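Local coordinates for AP endonuclease, family protein 2 (Mycobacterium smegmatis, PDB 5TNV) that binds a magnesium ion in a xylose isomerase-like TIM barrel and is possibly an endonuclease, its substrate being unknown, at residues 25-30 with 291-296; 194-199 with 227-232; 205-210 with 242-247; 220-225 with 246-251. One frame throughout, in Å; residues are numbered along the deposited sequence.

Interaction 1 of 4, residues 25-30 with 291-296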
# COMPACT_ATOMS: atom_id res chain seq x y z
N HIS A 25 5.50 -25.04 -5.56
CA HIS A 25 4.60 -25.36 -4.42
C HIS A 25 5.28 -26.02 -3.25
O HIS A 25 4.73 -26.18 -2.17
CB HIS A 25 3.45 -26.21 -5.04
CG HIS A 25 2.70 -25.07 -5.75
ND1 HIS A 25 3.20 -24.46 -6.90
CD2 HIS A 25 1.57 -24.37 -5.46
CE1 HIS A 25 2.41 -23.48 -7.32
NE2 HIS A 25 1.40 -23.42 -6.45
N THR A 26 6.53 -26.40 -3.41
CA THR A 26 7.27 -26.96 -2.28
C THR A 26 8.40 -26.05 -1.86
O THR A 26 9.12 -26.39 -0.91
CB THR A 26 7.82 -28.36 -2.59
OG1 THR A 26 8.63 -28.27 -3.78
CG2 THR A 26 6.65 -29.32 -2.76
N TRP A 27 8.67 -24.94 -2.56
CA TRP A 27 9.78 -24.08 -2.18
C TRP A 27 9.49 -23.49 -0.81
O TRP A 27 8.46 -22.83 -0.64
CB TRP A 27 9.95 -22.97 -3.22
CG TRP A 27 11.30 -22.33 -3.21
CD1 TRP A 27 11.98 -21.84 -2.14
CD2 TRP A 27 12.17 -22.14 -4.35
NE1 TRP A 27 13.21 -21.37 -2.52
CE2 TRP A 27 13.34 -21.54 -3.89
CE3 TRP A 27 12.05 -22.45 -5.72
CZ2 TRP A 27 14.38 -21.22 -4.75
CZ3 TRP A 27 13.08 -22.13 -6.57
CH2 TRP A 27 14.24 -21.52 -6.06
N PRO A 28 10.32 -23.69 0.21
CA PRO A 28 9.95 -23.16 1.53
C PRO A 28 9.92 -21.64 1.57
O PRO A 28 10.88 -21.01 1.18
CB PRO A 28 11.01 -23.78 2.47
CG PRO A 28 11.44 -25.01 1.76
CD PRO A 28 11.52 -24.53 0.32
N ILE A 29 8.80 -21.13 2.09
CA ILE A 29 8.58 -19.68 2.24
C ILE A 29 8.16 -19.48 3.68
O ILE A 29 6.96 -19.62 4.02
CB ILE A 29 7.59 -19.11 1.23
CG1 ILE A 29 7.99 -19.40 -0.24
CG2 ILE A 29 7.42 -17.64 1.46
CD1 ILE A 29 6.79 -19.29 -1.19
N ALA A 30 9.10 -19.21 4.56
CA ALA A 30 8.83 -19.26 5.99
C ALA A 30 8.33 -17.96 6.57
O ALA A 30 8.77 -16.88 6.18
CB ALA A 30 10.11 -19.60 6.74
N LEU A 291 20.31 -16.75 -11.84
CA LEU A 291 21.65 -16.81 -11.26
C LEU A 291 21.87 -18.07 -10.44
O LEU A 291 22.96 -18.19 -9.86
CB LEU A 291 21.93 -15.55 -10.45
CG LEU A 291 21.99 -14.25 -11.22
CD1 LEU A 291 22.05 -13.05 -10.29
CD2 LEU A 291 23.17 -14.28 -12.16
N GLY A 292 20.92 -19.02 -10.39
CA GLY A 292 21.09 -20.29 -9.73
C GLY A 292 20.68 -20.31 -8.27
O GLY A 292 21.02 -21.27 -7.58
N TYR A 293 19.93 -19.33 -7.80
CA TYR A 293 19.50 -19.29 -6.42
C TYR A 293 18.59 -20.47 -6.14
O TYR A 293 17.64 -20.71 -6.89
CB TYR A 293 18.78 -17.94 -6.13
CG TYR A 293 18.33 -17.91 -4.68
CD1 TYR A 293 19.23 -17.68 -3.66
CD2 TYR A 293 17.00 -18.14 -4.31
CE1 TYR A 293 18.84 -17.64 -2.33
CE2 TYR A 293 16.59 -18.16 -2.97
CZ TYR A 293 17.52 -17.91 -1.99
OH TYR A 293 17.24 -17.94 -0.67
N THR A 294 18.84 -21.18 -5.05
CA THR A 294 18.01 -22.32 -4.64
C THR A 294 17.65 -22.36 -3.18
O THR A 294 16.97 -23.30 -2.76
CB THR A 294 18.74 -23.66 -4.98
OG1 THR A 294 19.98 -23.72 -4.25
CG2 THR A 294 19.04 -23.79 -6.45
N GLY A 295 18.04 -21.38 -2.38
CA GLY A 295 17.79 -21.43 -0.95
C GLY A 295 16.38 -21.11 -0.56
O GLY A 295 15.61 -20.54 -1.34
N PRO A 296 15.99 -21.41 0.67
CA PRO A 296 14.65 -21.11 1.14
C PRO A 296 14.47 -19.58 1.27
O PRO A 296 15.42 -18.82 1.38
CB PRO A 296 14.55 -21.83 2.49
CG PRO A 296 15.92 -22.01 2.94
CD PRO A 296 16.82 -22.06 1.74
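One polar bond joins Trp27 to the loop 291-296: the indole NE1 donates to Gly295 O over 2.8 Å, with an angle of 156° at the hydrogen. The acceptor lies almost in the indole plane, whereas the donor approaches Gly295 O from above the carbonyl plane and not along a lone pair. Tyr293 O also lies at the indole edge, 3.6 Å from Trp27 CH2, so two backbone carbonyls of the loop border the same rim of the ring. A chi1 of -160° swings the indole away from the backbone N, and its rim from NE1 through CZ2 to CH2 then borders the loop.

Both segments lead into neighbouring parallel strands of the TIM barrel, 29-32 and 297-299, and the contact therefore lies where the chain enters the first and last strands. The loop itself leaves helix 281-290 through a Schellman motif in which Gly292 takes a positive phi of 90°.

Packing makes up the rest. Trp27 CZ2 lies 4.1 Å from Tyr293 CD2, and the same indole atom comes within 3.8 Å of Thr294 CA. Nearer the strands the two prolines meet through their CB atoms, Pro28 CB to Pro296 CB at 4.0 Å. Around this pair of segments, Trp251 meets Tyr293 edge-to-face, and Leu289 and Phe297 add further packing around Trp27.

Interaction 2 of 4, residues 194-199 with 227-232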
# COMPACT_ATOMS: atom_id res chain seq x y z
N MET A 194 22.92 -9.64 5.57
CA MET A 194 23.33 -8.26 5.32
C MET A 194 22.49 -7.31 6.15
O MET A 194 21.26 -7.43 6.20
CB MET A 194 23.21 -7.95 3.83
CG MET A 194 24.19 -8.73 2.99
SD MET A 194 24.14 -8.40 1.23
CE MET A 194 24.54 -6.64 1.21
N TYR A 195 23.15 -6.34 6.76
CA TYR A 195 22.53 -5.40 7.71
C TYR A 195 23.46 -4.19 7.78
O TYR A 195 24.69 -4.33 7.80
CB TYR A 195 22.28 -6.07 9.06
CG TYR A 195 21.57 -5.20 10.09
CD1 TYR A 195 22.28 -4.24 10.80
CD2 TYR A 195 20.22 -5.33 10.34
CE1 TYR A 195 21.68 -3.42 11.73
CE2 TYR A 195 19.60 -4.55 11.31
CZ TYR A 195 20.31 -3.61 11.98
OH TYR A 195 19.69 -2.85 12.96
N GLU A 196 22.88 -3.02 7.87
CA GLU A 196 23.61 -1.75 7.88
C GLU A 196 24.60 -1.65 9.03
O GLU A 196 24.39 -2.10 10.16
CB GLU A 196 22.60 -0.60 7.92
CG GLU A 196 21.60 -0.61 9.06
CD GLU A 196 20.32 -1.39 8.84
OE1 GLU A 196 20.30 -2.37 8.09
OE2 GLU A 196 19.26 -1.02 9.44
N ASP A 197 25.70 -0.98 8.71
CA ASP A 197 26.70 -0.59 9.71
C ASP A 197 27.46 -1.78 10.26
O ASP A 197 28.06 -1.68 11.34
CB ASP A 197 26.10 0.28 10.81
CG ASP A 197 25.31 1.47 10.31
OD1 ASP A 197 25.75 2.12 9.32
OD2 ASP A 197 24.23 1.74 10.89
N THR A 198 27.45 -2.88 9.52
CA THR A 198 28.18 -4.10 9.86
C THR A 198 29.22 -4.44 8.83
O THR A 198 29.30 -3.82 7.75
CB THR A 198 27.24 -5.32 10.05
OG1 THR A 198 26.78 -5.80 8.78
CG2 THR A 198 26.09 -5.01 11.01
N TYR A 199 29.99 -5.51 9.10
CA TYR A 199 30.96 -6.01 8.14
C TYR A 199 30.36 -6.29 6.76
O TYR A 199 31.09 -6.31 5.77
CB TYR A 199 31.65 -7.32 8.62
CG TYR A 199 32.30 -7.17 9.99
CD1 TYR A 199 33.29 -6.20 10.23
CD2 TYR A 199 31.92 -7.97 11.05
CE1 TYR A 199 33.88 -6.06 11.47
CE2 TYR A 199 32.48 -7.82 12.29
CZ TYR A 199 33.46 -6.88 12.50
OH TYR A 199 33.95 -6.75 13.78
N LEU A 227 18.68 -2.13 3.77
CA LEU A 227 19.36 -1.00 3.18
C LEU A 227 18.44 -0.05 2.49
O LEU A 227 18.61 1.20 2.58
CB LEU A 227 20.47 -1.47 2.23
CG LEU A 227 21.52 -2.42 2.83
CD1 LEU A 227 22.61 -2.68 1.83
CD2 LEU A 227 22.06 -1.92 4.16
N VAL A 228 17.44 -0.53 1.72
CA VAL A 228 16.54 0.32 0.95
C VAL A 228 15.77 1.27 1.85
O VAL A 228 15.42 2.39 1.43
CB VAL A 228 15.61 -0.58 0.11
CG1 VAL A 228 14.43 0.16 -0.48
CG2 VAL A 228 16.40 -1.34 -0.95
N ARG A 229 15.49 0.89 3.10
CA ARG A 229 14.72 1.74 4.02
C ARG A 229 15.53 2.92 4.50
O ARG A 229 14.93 3.85 5.10
CB ARG A 229 14.27 0.90 5.21
CG ARG A 229 15.41 0.47 6.16
CD ARG A 229 15.00 -0.71 6.98
NE ARG A 229 16.09 -1.20 7.83
CZ ARG A 229 15.98 -2.28 8.59
NH1 ARG A 229 14.83 -2.92 8.71
NH2 ARG A 229 17.07 -2.70 9.26
N LEU A 230 16.86 2.94 4.37
CA LEU A 230 17.68 3.90 5.07
C LEU A 230 17.65 5.28 4.41
O LEU A 230 17.61 5.44 3.19
CB LEU A 230 19.12 3.42 5.10
CG LEU A 230 19.33 2.07 5.81
CD1 LEU A 230 20.77 1.61 5.65
CD2 LEU A 230 18.94 2.16 7.27
N HIS A 231 17.75 6.32 5.26
CA HIS A 231 17.75 7.70 4.81
C HIS A 231 19.17 8.14 4.47
O HIS A 231 19.72 9.07 5.08
CB HIS A 231 17.08 8.59 5.86
CG HIS A 231 15.68 8.24 6.17
ND1 HIS A 231 14.79 9.21 6.64
CD2 HIS A 231 14.96 7.10 6.13
CE1 HIS A 231 13.61 8.67 6.86
NE2 HIS A 231 13.70 7.38 6.56
N ARG A 232 19.76 7.46 3.49
CA ARG A 232 21.13 7.69 3.07
C ARG A 232 21.19 7.31 1.60
O ARG A 232 20.34 6.52 1.13
CB ARG A 232 22.15 6.89 3.90
CG ARG A 232 22.13 5.43 3.62
CD ARG A 232 23.20 4.63 4.31
NE ARG A 232 23.02 4.52 5.75
CZ ARG A 232 23.77 3.64 6.41
NH1 ARG A 232 24.71 2.86 5.91
NH2 ARG A 232 23.56 3.55 7.71
O HOH W 1 26.04 0.08 6.01
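Two of the loops that follow the strands of this TIM barrel meet here, on the side of the barrel that holds the magnesium ion: a type II beta turn from Tyr195 to Thr198, just after metal ligand Glu193, and the chain leaving helix 225-228. Two salt bridges join them. Arg229 NH2 donates to Glu196 OE2 over 2.8 Å at 162°, using the syn lone pair of that oxygen, with a weak, longer branch to OE1. The bond lies near the guanidinium plane, yet carboxylate and guanidinium stand 79° apart, which rules out a coplanar two-pronged pairing. The bend of Glu196 at chi2 (-88°) helps bring the carboxylate over Tyr195, with OE1 above the centre of the ring. The Tyr195 hydroxyl is bound to Arg107, and Arg229 NH1 to Tyr256. Between the salt bridges Leu230 CD1 packs 3.7 Å from Glu196 CB and also lies over one face of the Arg232 guanidinium. Arg232 NH2 meets Asp197 OD1 at 3.1 Å, on the syn side but out of the carboxylate plane. A water accepts from Asp197 N at 2.9 Å and, more weakly, from Arg232 NH1 at 3.1 Å.

Interaction 3 of 4, residues 205-210 with 242-247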
# COMPACT_ATOMS: atom_id res chain seq x y z
N ASP A 205 30.99 -4.77 0.42
CA ASP A 205 31.58 -5.29 1.64
C ASP A 205 31.14 -6.72 1.84
O ASP A 205 31.91 -7.56 2.30
CB ASP A 205 31.24 -4.45 2.85
CG ASP A 205 32.05 -3.19 2.98
OD1 ASP A 205 33.01 -2.96 2.23
OD2 ASP A 205 31.71 -2.42 3.94
N ALA A 206 29.87 -7.03 1.53
CA ALA A 206 29.36 -8.40 1.69
C ALA A 206 30.06 -9.34 0.77
O ALA A 206 30.39 -10.47 1.17
CB ALA A 206 27.85 -8.38 1.48
N VAL A 207 30.26 -8.93 -0.49
CA VAL A 207 30.98 -9.80 -1.41
C VAL A 207 32.41 -10.06 -0.97
O VAL A 207 32.92 -11.20 -0.98
CB VAL A 207 30.93 -9.22 -2.87
CG1 VAL A 207 31.81 -10.03 -3.83
CG2 VAL A 207 29.50 -9.21 -3.43
N ALA A 208 33.09 -9.02 -0.51
CA ALA A 208 34.48 -9.18 -0.08
C ALA A 208 34.53 -10.09 1.16
O ALA A 208 35.46 -10.89 1.31
CB ALA A 208 35.14 -7.87 0.20
N PHE A 209 33.52 -9.96 2.03
CA PHE A 209 33.49 -10.76 3.26
C PHE A 209 33.28 -12.23 2.91
O PHE A 209 33.99 -13.11 3.42
CB PHE A 209 32.44 -10.24 4.20
CG PHE A 209 32.50 -10.82 5.61
CD1 PHE A 209 31.85 -11.99 5.98
CD2 PHE A 209 33.21 -10.13 6.60
CE1 PHE A 209 31.94 -12.47 7.27
CE2 PHE A 209 33.28 -10.60 7.91
CZ PHE A 209 32.64 -11.77 8.22
N ILE A 210 32.31 -12.54 2.05
CA ILE A 210 32.04 -13.94 1.73
C ILE A 210 33.23 -14.54 0.98
O ILE A 210 33.59 -15.70 1.18
CB ILE A 210 30.69 -14.13 1.01
CG1 ILE A 210 30.25 -15.59 1.07
CG2 ILE A 210 30.72 -13.63 -0.40
CD1 ILE A 210 29.89 -16.06 2.45
N ALA A 242 22.03 -7.76 -8.08
CA ALA A 242 22.87 -8.45 -9.04
C ALA A 242 24.25 -8.78 -8.49
O ALA A 242 24.84 -9.82 -8.83
CB ALA A 242 23.00 -7.58 -10.34
N LYS A 243 24.78 -7.94 -7.63
CA LYS A 243 26.09 -8.20 -7.07
C LYS A 243 26.06 -9.36 -6.09
O LYS A 243 27.03 -10.11 -6.05
CB LYS A 243 26.60 -6.94 -6.37
CG LYS A 243 27.16 -5.86 -7.21
CD LYS A 243 27.70 -4.73 -6.33
CE LYS A 243 28.26 -3.76 -7.33
NZ LYS A 243 28.90 -2.68 -6.57
N VAL A 244 25.06 -9.40 -5.23
CA VAL A 244 25.10 -10.33 -4.10
C VAL A 244 24.36 -11.64 -4.35
O VAL A 244 24.70 -12.66 -3.70
CB VAL A 244 24.64 -9.68 -2.77
CG1 VAL A 244 25.61 -8.58 -2.36
CG2 VAL A 244 23.21 -9.17 -2.87
N LEU A 245 23.38 -11.69 -5.25
CA LEU A 245 22.65 -12.95 -5.49
C LEU A 245 23.54 -14.11 -5.87
O LEU A 245 23.22 -15.24 -5.43
CB LEU A 245 21.52 -12.73 -6.48
CG LEU A 245 20.29 -12.06 -5.87
CD1 LEU A 245 19.35 -11.63 -6.99
CD2 LEU A 245 19.57 -12.96 -4.88
N PRO A 246 24.62 -13.96 -6.66
CA PRO A 246 25.48 -15.12 -6.98
C PRO A 246 26.06 -15.81 -5.75
O PRO A 246 26.49 -16.94 -5.88
CB PRO A 246 26.59 -14.51 -7.84
CG PRO A 246 25.91 -13.35 -8.51
CD PRO A 246 25.05 -12.76 -7.39
N TYR A 247 26.13 -15.15 -4.61
CA TYR A 247 26.73 -15.66 -3.40
C TYR A 247 25.70 -16.04 -2.34
O TYR A 247 26.09 -16.35 -1.21
CB TYR A 247 27.69 -14.62 -2.80
CG TYR A 247 28.76 -14.18 -3.76
CD1 TYR A 247 29.92 -14.91 -3.86
CD2 TYR A 247 28.62 -13.05 -4.55
CE1 TYR A 247 30.92 -14.54 -4.73
CE2 TYR A 247 29.60 -12.67 -5.45
CZ TYR A 247 30.74 -13.43 -5.51
OH TYR A 247 31.77 -13.03 -6.41
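The phenol ring of Tyr247 is met obliquely by two branched side chains of helix 203-213, while Lys243 O from its own segment lies at its edge, in the ring plane. Ile210 CG2 reaches the end of the ring nearest the backbone, 3.8 Å from Tyr247 CD1 and almost as close to CG. Val207 takes the end nearest the hydroxyl: its CG1 is 3.8 Å from Tyr247 CE2, and the valine and tyrosine side chains cross at about a right angle. The two aliphatic residues, one helical turn apart, thus divide the length of the ring between them.

The other branch of Val207 also borders the ring but reaches on to helix 237-244. Its CG2 lies 3.7 Å from Lys243 O and 4.1 Å from Val244 CG1. Ala206 CB touches the same Val244 methyl at 4.5 Å. Lys243 starts toward the helix, but its amino group leads off to a salt bridge with Asp204.

These are two outer helices of the TIM barrel, packed side by side beyond strand 218-221, whose Leu220 touches Ala206, Ile210, Val244 and Tyr247. No hydrogen bond crosses between the segments. Polar ends are directed to other partners, as with the weak bond of Tyr247 OH to Lys211, so the fit of methyl groups against an aromatic ring and against each other carries the contact, and shape rather than directed bonding sets it.

Interaction 4 of 4, residues 220-225 with 246-251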
# COMPACT_ATOMS: atom_id res chain seq x y z
N LEU A 220 25.64 -15.72 1.58
CA LEU A 220 24.97 -14.49 1.98
C LEU A 220 23.45 -14.68 2.07
O LEU A 220 22.85 -15.47 1.35
CB LEU A 220 25.28 -13.35 1.00
CG LEU A 220 26.71 -12.90 0.91
CD1 LEU A 220 26.83 -11.81 -0.17
CD2 LEU A 220 27.20 -12.39 2.27
N ASN A 221 22.86 -13.82 2.90
CA ASN A 221 21.41 -13.60 2.97
C ASN A 221 21.22 -12.13 2.59
O ASN A 221 21.48 -11.23 3.42
CB ASN A 221 20.90 -13.91 4.37
CG ASN A 221 19.51 -13.37 4.61
OD1 ASN A 221 18.82 -12.92 3.69
ND2 ASN A 221 19.08 -13.43 5.87
N PRO A 222 20.82 -11.85 1.36
CA PRO A 222 20.76 -10.50 0.83
C PRO A 222 19.46 -9.80 1.26
O PRO A 222 18.56 -9.56 0.45
CB PRO A 222 20.86 -10.70 -0.68
CG PRO A 222 20.12 -11.98 -0.90
CD PRO A 222 20.47 -12.83 0.30
N ASP A 223 19.38 -9.46 2.56
CA ASP A 223 18.18 -8.82 3.13
C ASP A 223 18.26 -7.33 2.81
O ASP A 223 18.45 -6.49 3.69
CB ASP A 223 18.12 -9.09 4.61
CG ASP A 223 16.83 -8.65 5.27
OD1 ASP A 223 15.93 -8.08 4.60
OD2 ASP A 223 16.72 -8.87 6.51
N LEU A 224 18.14 -7.02 1.51
CA LEU A 224 18.45 -5.65 1.08
C LEU A 224 17.33 -4.68 1.44
O LEU A 224 17.59 -3.45 1.37
CB LEU A 224 18.82 -5.59 -0.40
CG LEU A 224 20.01 -6.45 -0.80
CD1 LEU A 224 20.44 -6.14 -2.22
CD2 LEU A 224 21.17 -6.32 0.16
N GLY A 225 16.18 -5.13 1.86
CA GLY A 225 15.24 -4.21 2.48
C GLY A 225 15.88 -3.46 3.66
O GLY A 225 15.52 -2.30 3.89
N PRO A 246 24.62 -13.96 -6.66
CA PRO A 246 25.48 -15.12 -6.98
C PRO A 246 26.06 -15.81 -5.75
O PRO A 246 26.49 -16.94 -5.88
CB PRO A 246 26.59 -14.51 -7.84
CG PRO A 246 25.91 -13.35 -8.51
CD PRO A 246 25.05 -12.76 -7.39
N TYR A 247 26.13 -15.15 -4.61
CA TYR A 247 26.73 -15.66 -3.40
C TYR A 247 25.70 -16.04 -2.34
O TYR A 247 26.09 -16.35 -1.21
CB TYR A 247 27.69 -14.62 -2.80
CG TYR A 247 28.76 -14.18 -3.76
CD1 TYR A 247 29.92 -14.91 -3.86
CD2 TYR A 247 28.62 -13.05 -4.55
CE1 TYR A 247 30.92 -14.54 -4.73
CE2 TYR A 247 29.60 -12.67 -5.45
CZ TYR A 247 30.74 -13.43 -5.51
OH TYR A 247 31.77 -13.03 -6.41
N SER A 248 24.41 -15.97 -2.67
CA SER A 248 23.32 -16.09 -1.71
C SER A 248 22.77 -17.51 -1.59
O SER A 248 22.47 -18.17 -2.58
CB SER A 248 22.22 -15.10 -2.10
OG SER A 248 22.65 -13.77 -1.99
N ASN A 249 22.55 -17.91 -0.34
CA ASN A 249 22.02 -19.27 -0.04
C ASN A 249 20.73 -19.23 0.77
O ASN A 249 20.23 -20.30 1.13
CB ASN A 249 23.08 -20.15 0.60
CG ASN A 249 23.48 -19.65 1.99
OD1 ASN A 249 23.18 -18.53 2.39
ND2 ASN A 249 24.25 -20.45 2.70
N PHE A 250 20.19 -18.07 1.06
CA PHE A 250 19.02 -17.87 1.93
C PHE A 250 18.56 -16.44 1.68
O PHE A 250 19.36 -15.62 1.26
CB PHE A 250 19.46 -18.06 3.38
CG PHE A 250 18.37 -17.87 4.42
CD1 PHE A 250 17.16 -18.54 4.33
CD2 PHE A 250 18.58 -17.05 5.53
CE1 PHE A 250 16.18 -18.41 5.28
CE2 PHE A 250 17.59 -16.92 6.50
CZ PHE A 250 16.41 -17.61 6.40
N TRP A 251 17.30 -16.14 1.99
CA TRP A 251 16.81 -14.80 1.62
C TRP A 251 15.67 -14.35 2.57
O TRP A 251 14.55 -14.79 2.43
CB TRP A 251 16.34 -14.85 0.17
CG TRP A 251 16.21 -13.50 -0.51
CD1 TRP A 251 16.33 -12.22 -0.02
CD2 TRP A 251 15.95 -13.36 -1.92
NE1 TRP A 251 16.13 -11.32 -1.04
CE2 TRP A 251 15.91 -11.98 -2.21
CE3 TRP A 251 15.76 -14.29 -2.92
CZ2 TRP A 251 15.67 -11.53 -3.50
CZ3 TRP A 251 15.51 -13.85 -4.23
CH2 TRP A 251 15.47 -12.48 -4.49
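Leu220 and Ser248 form a single backbone bridge, their CA atoms 4.3 Å apart, in which Leu220 N donates to Tyr247 O at 2.9 Å and Asn249 N returns a bond to Leu220 O at 3.0 Å. The first is nearly straight, at 174°; the second lies in the carbonyl plane of its acceptor. Farther along, Asn221 CA makes a well-directed CA-H...O contact with Phe250 O at 3.3 Å.

Beyond the bridge, Pro222 crosses Trp251 at about a right angle and sets its CG over one face of the indole, 4.0 Å from the centroid of the five-membered ring and 16° off its normal, a CH-pi contact. Ser248 OG lies against the same proline, 3.3 Å from Pro222 CG, while its hydrogen bond goes to Val244 O. A chi1 of 165° lays the Asn221 side chain along Phe250, with ND2 3.7 Å from Phe250 CD2 and the amide and ring planes steeply inclined. Both ends of the amide are held: ND2 by Asn139 and OD1 by the backbone N of His252. Tyr241 OH bonds to both Pro222 O and Trp251 NE1, tying the two together from helix 237-244.

Pro222 and Asp223 each centre an inverse gamma turn, which carries the chain from strand 218-221 to the metal. There Asp223 OD2 binds the magnesium ion with Glu193 and His252, and its OD1 pairs with Lys254. Glu193 and Asp223 sit at or just past the C-terminal ends of their strands, where TIM barrels place their active sites; a carboxylate- and histidine-bound metal there is consistent with the xylose isomerase-like family.

How the interactions relate
Within one barrel, chemistry follows position. Interactions 1 and 4 are buried and reach the same sheet: each combines backbone carbonyls with a tryptophan, and they meet where Tyr293 packs against 248-251. Interaction 4 alone contains a metal ligand. Interaction 3 is only partly buried; it shares Tyr247 with interaction 4 and packs apolar helix side chains outside strand 218-221, with Val244 against Pro222. Interaction 2, although largely buried, is the one with salt bridges, in loops near the metal. Its Met194 links it to both neighbours, packing on Ala206 and Val244 of interaction 3 and probably hydrogen-bonding through its N to Asn221 O of interaction 4.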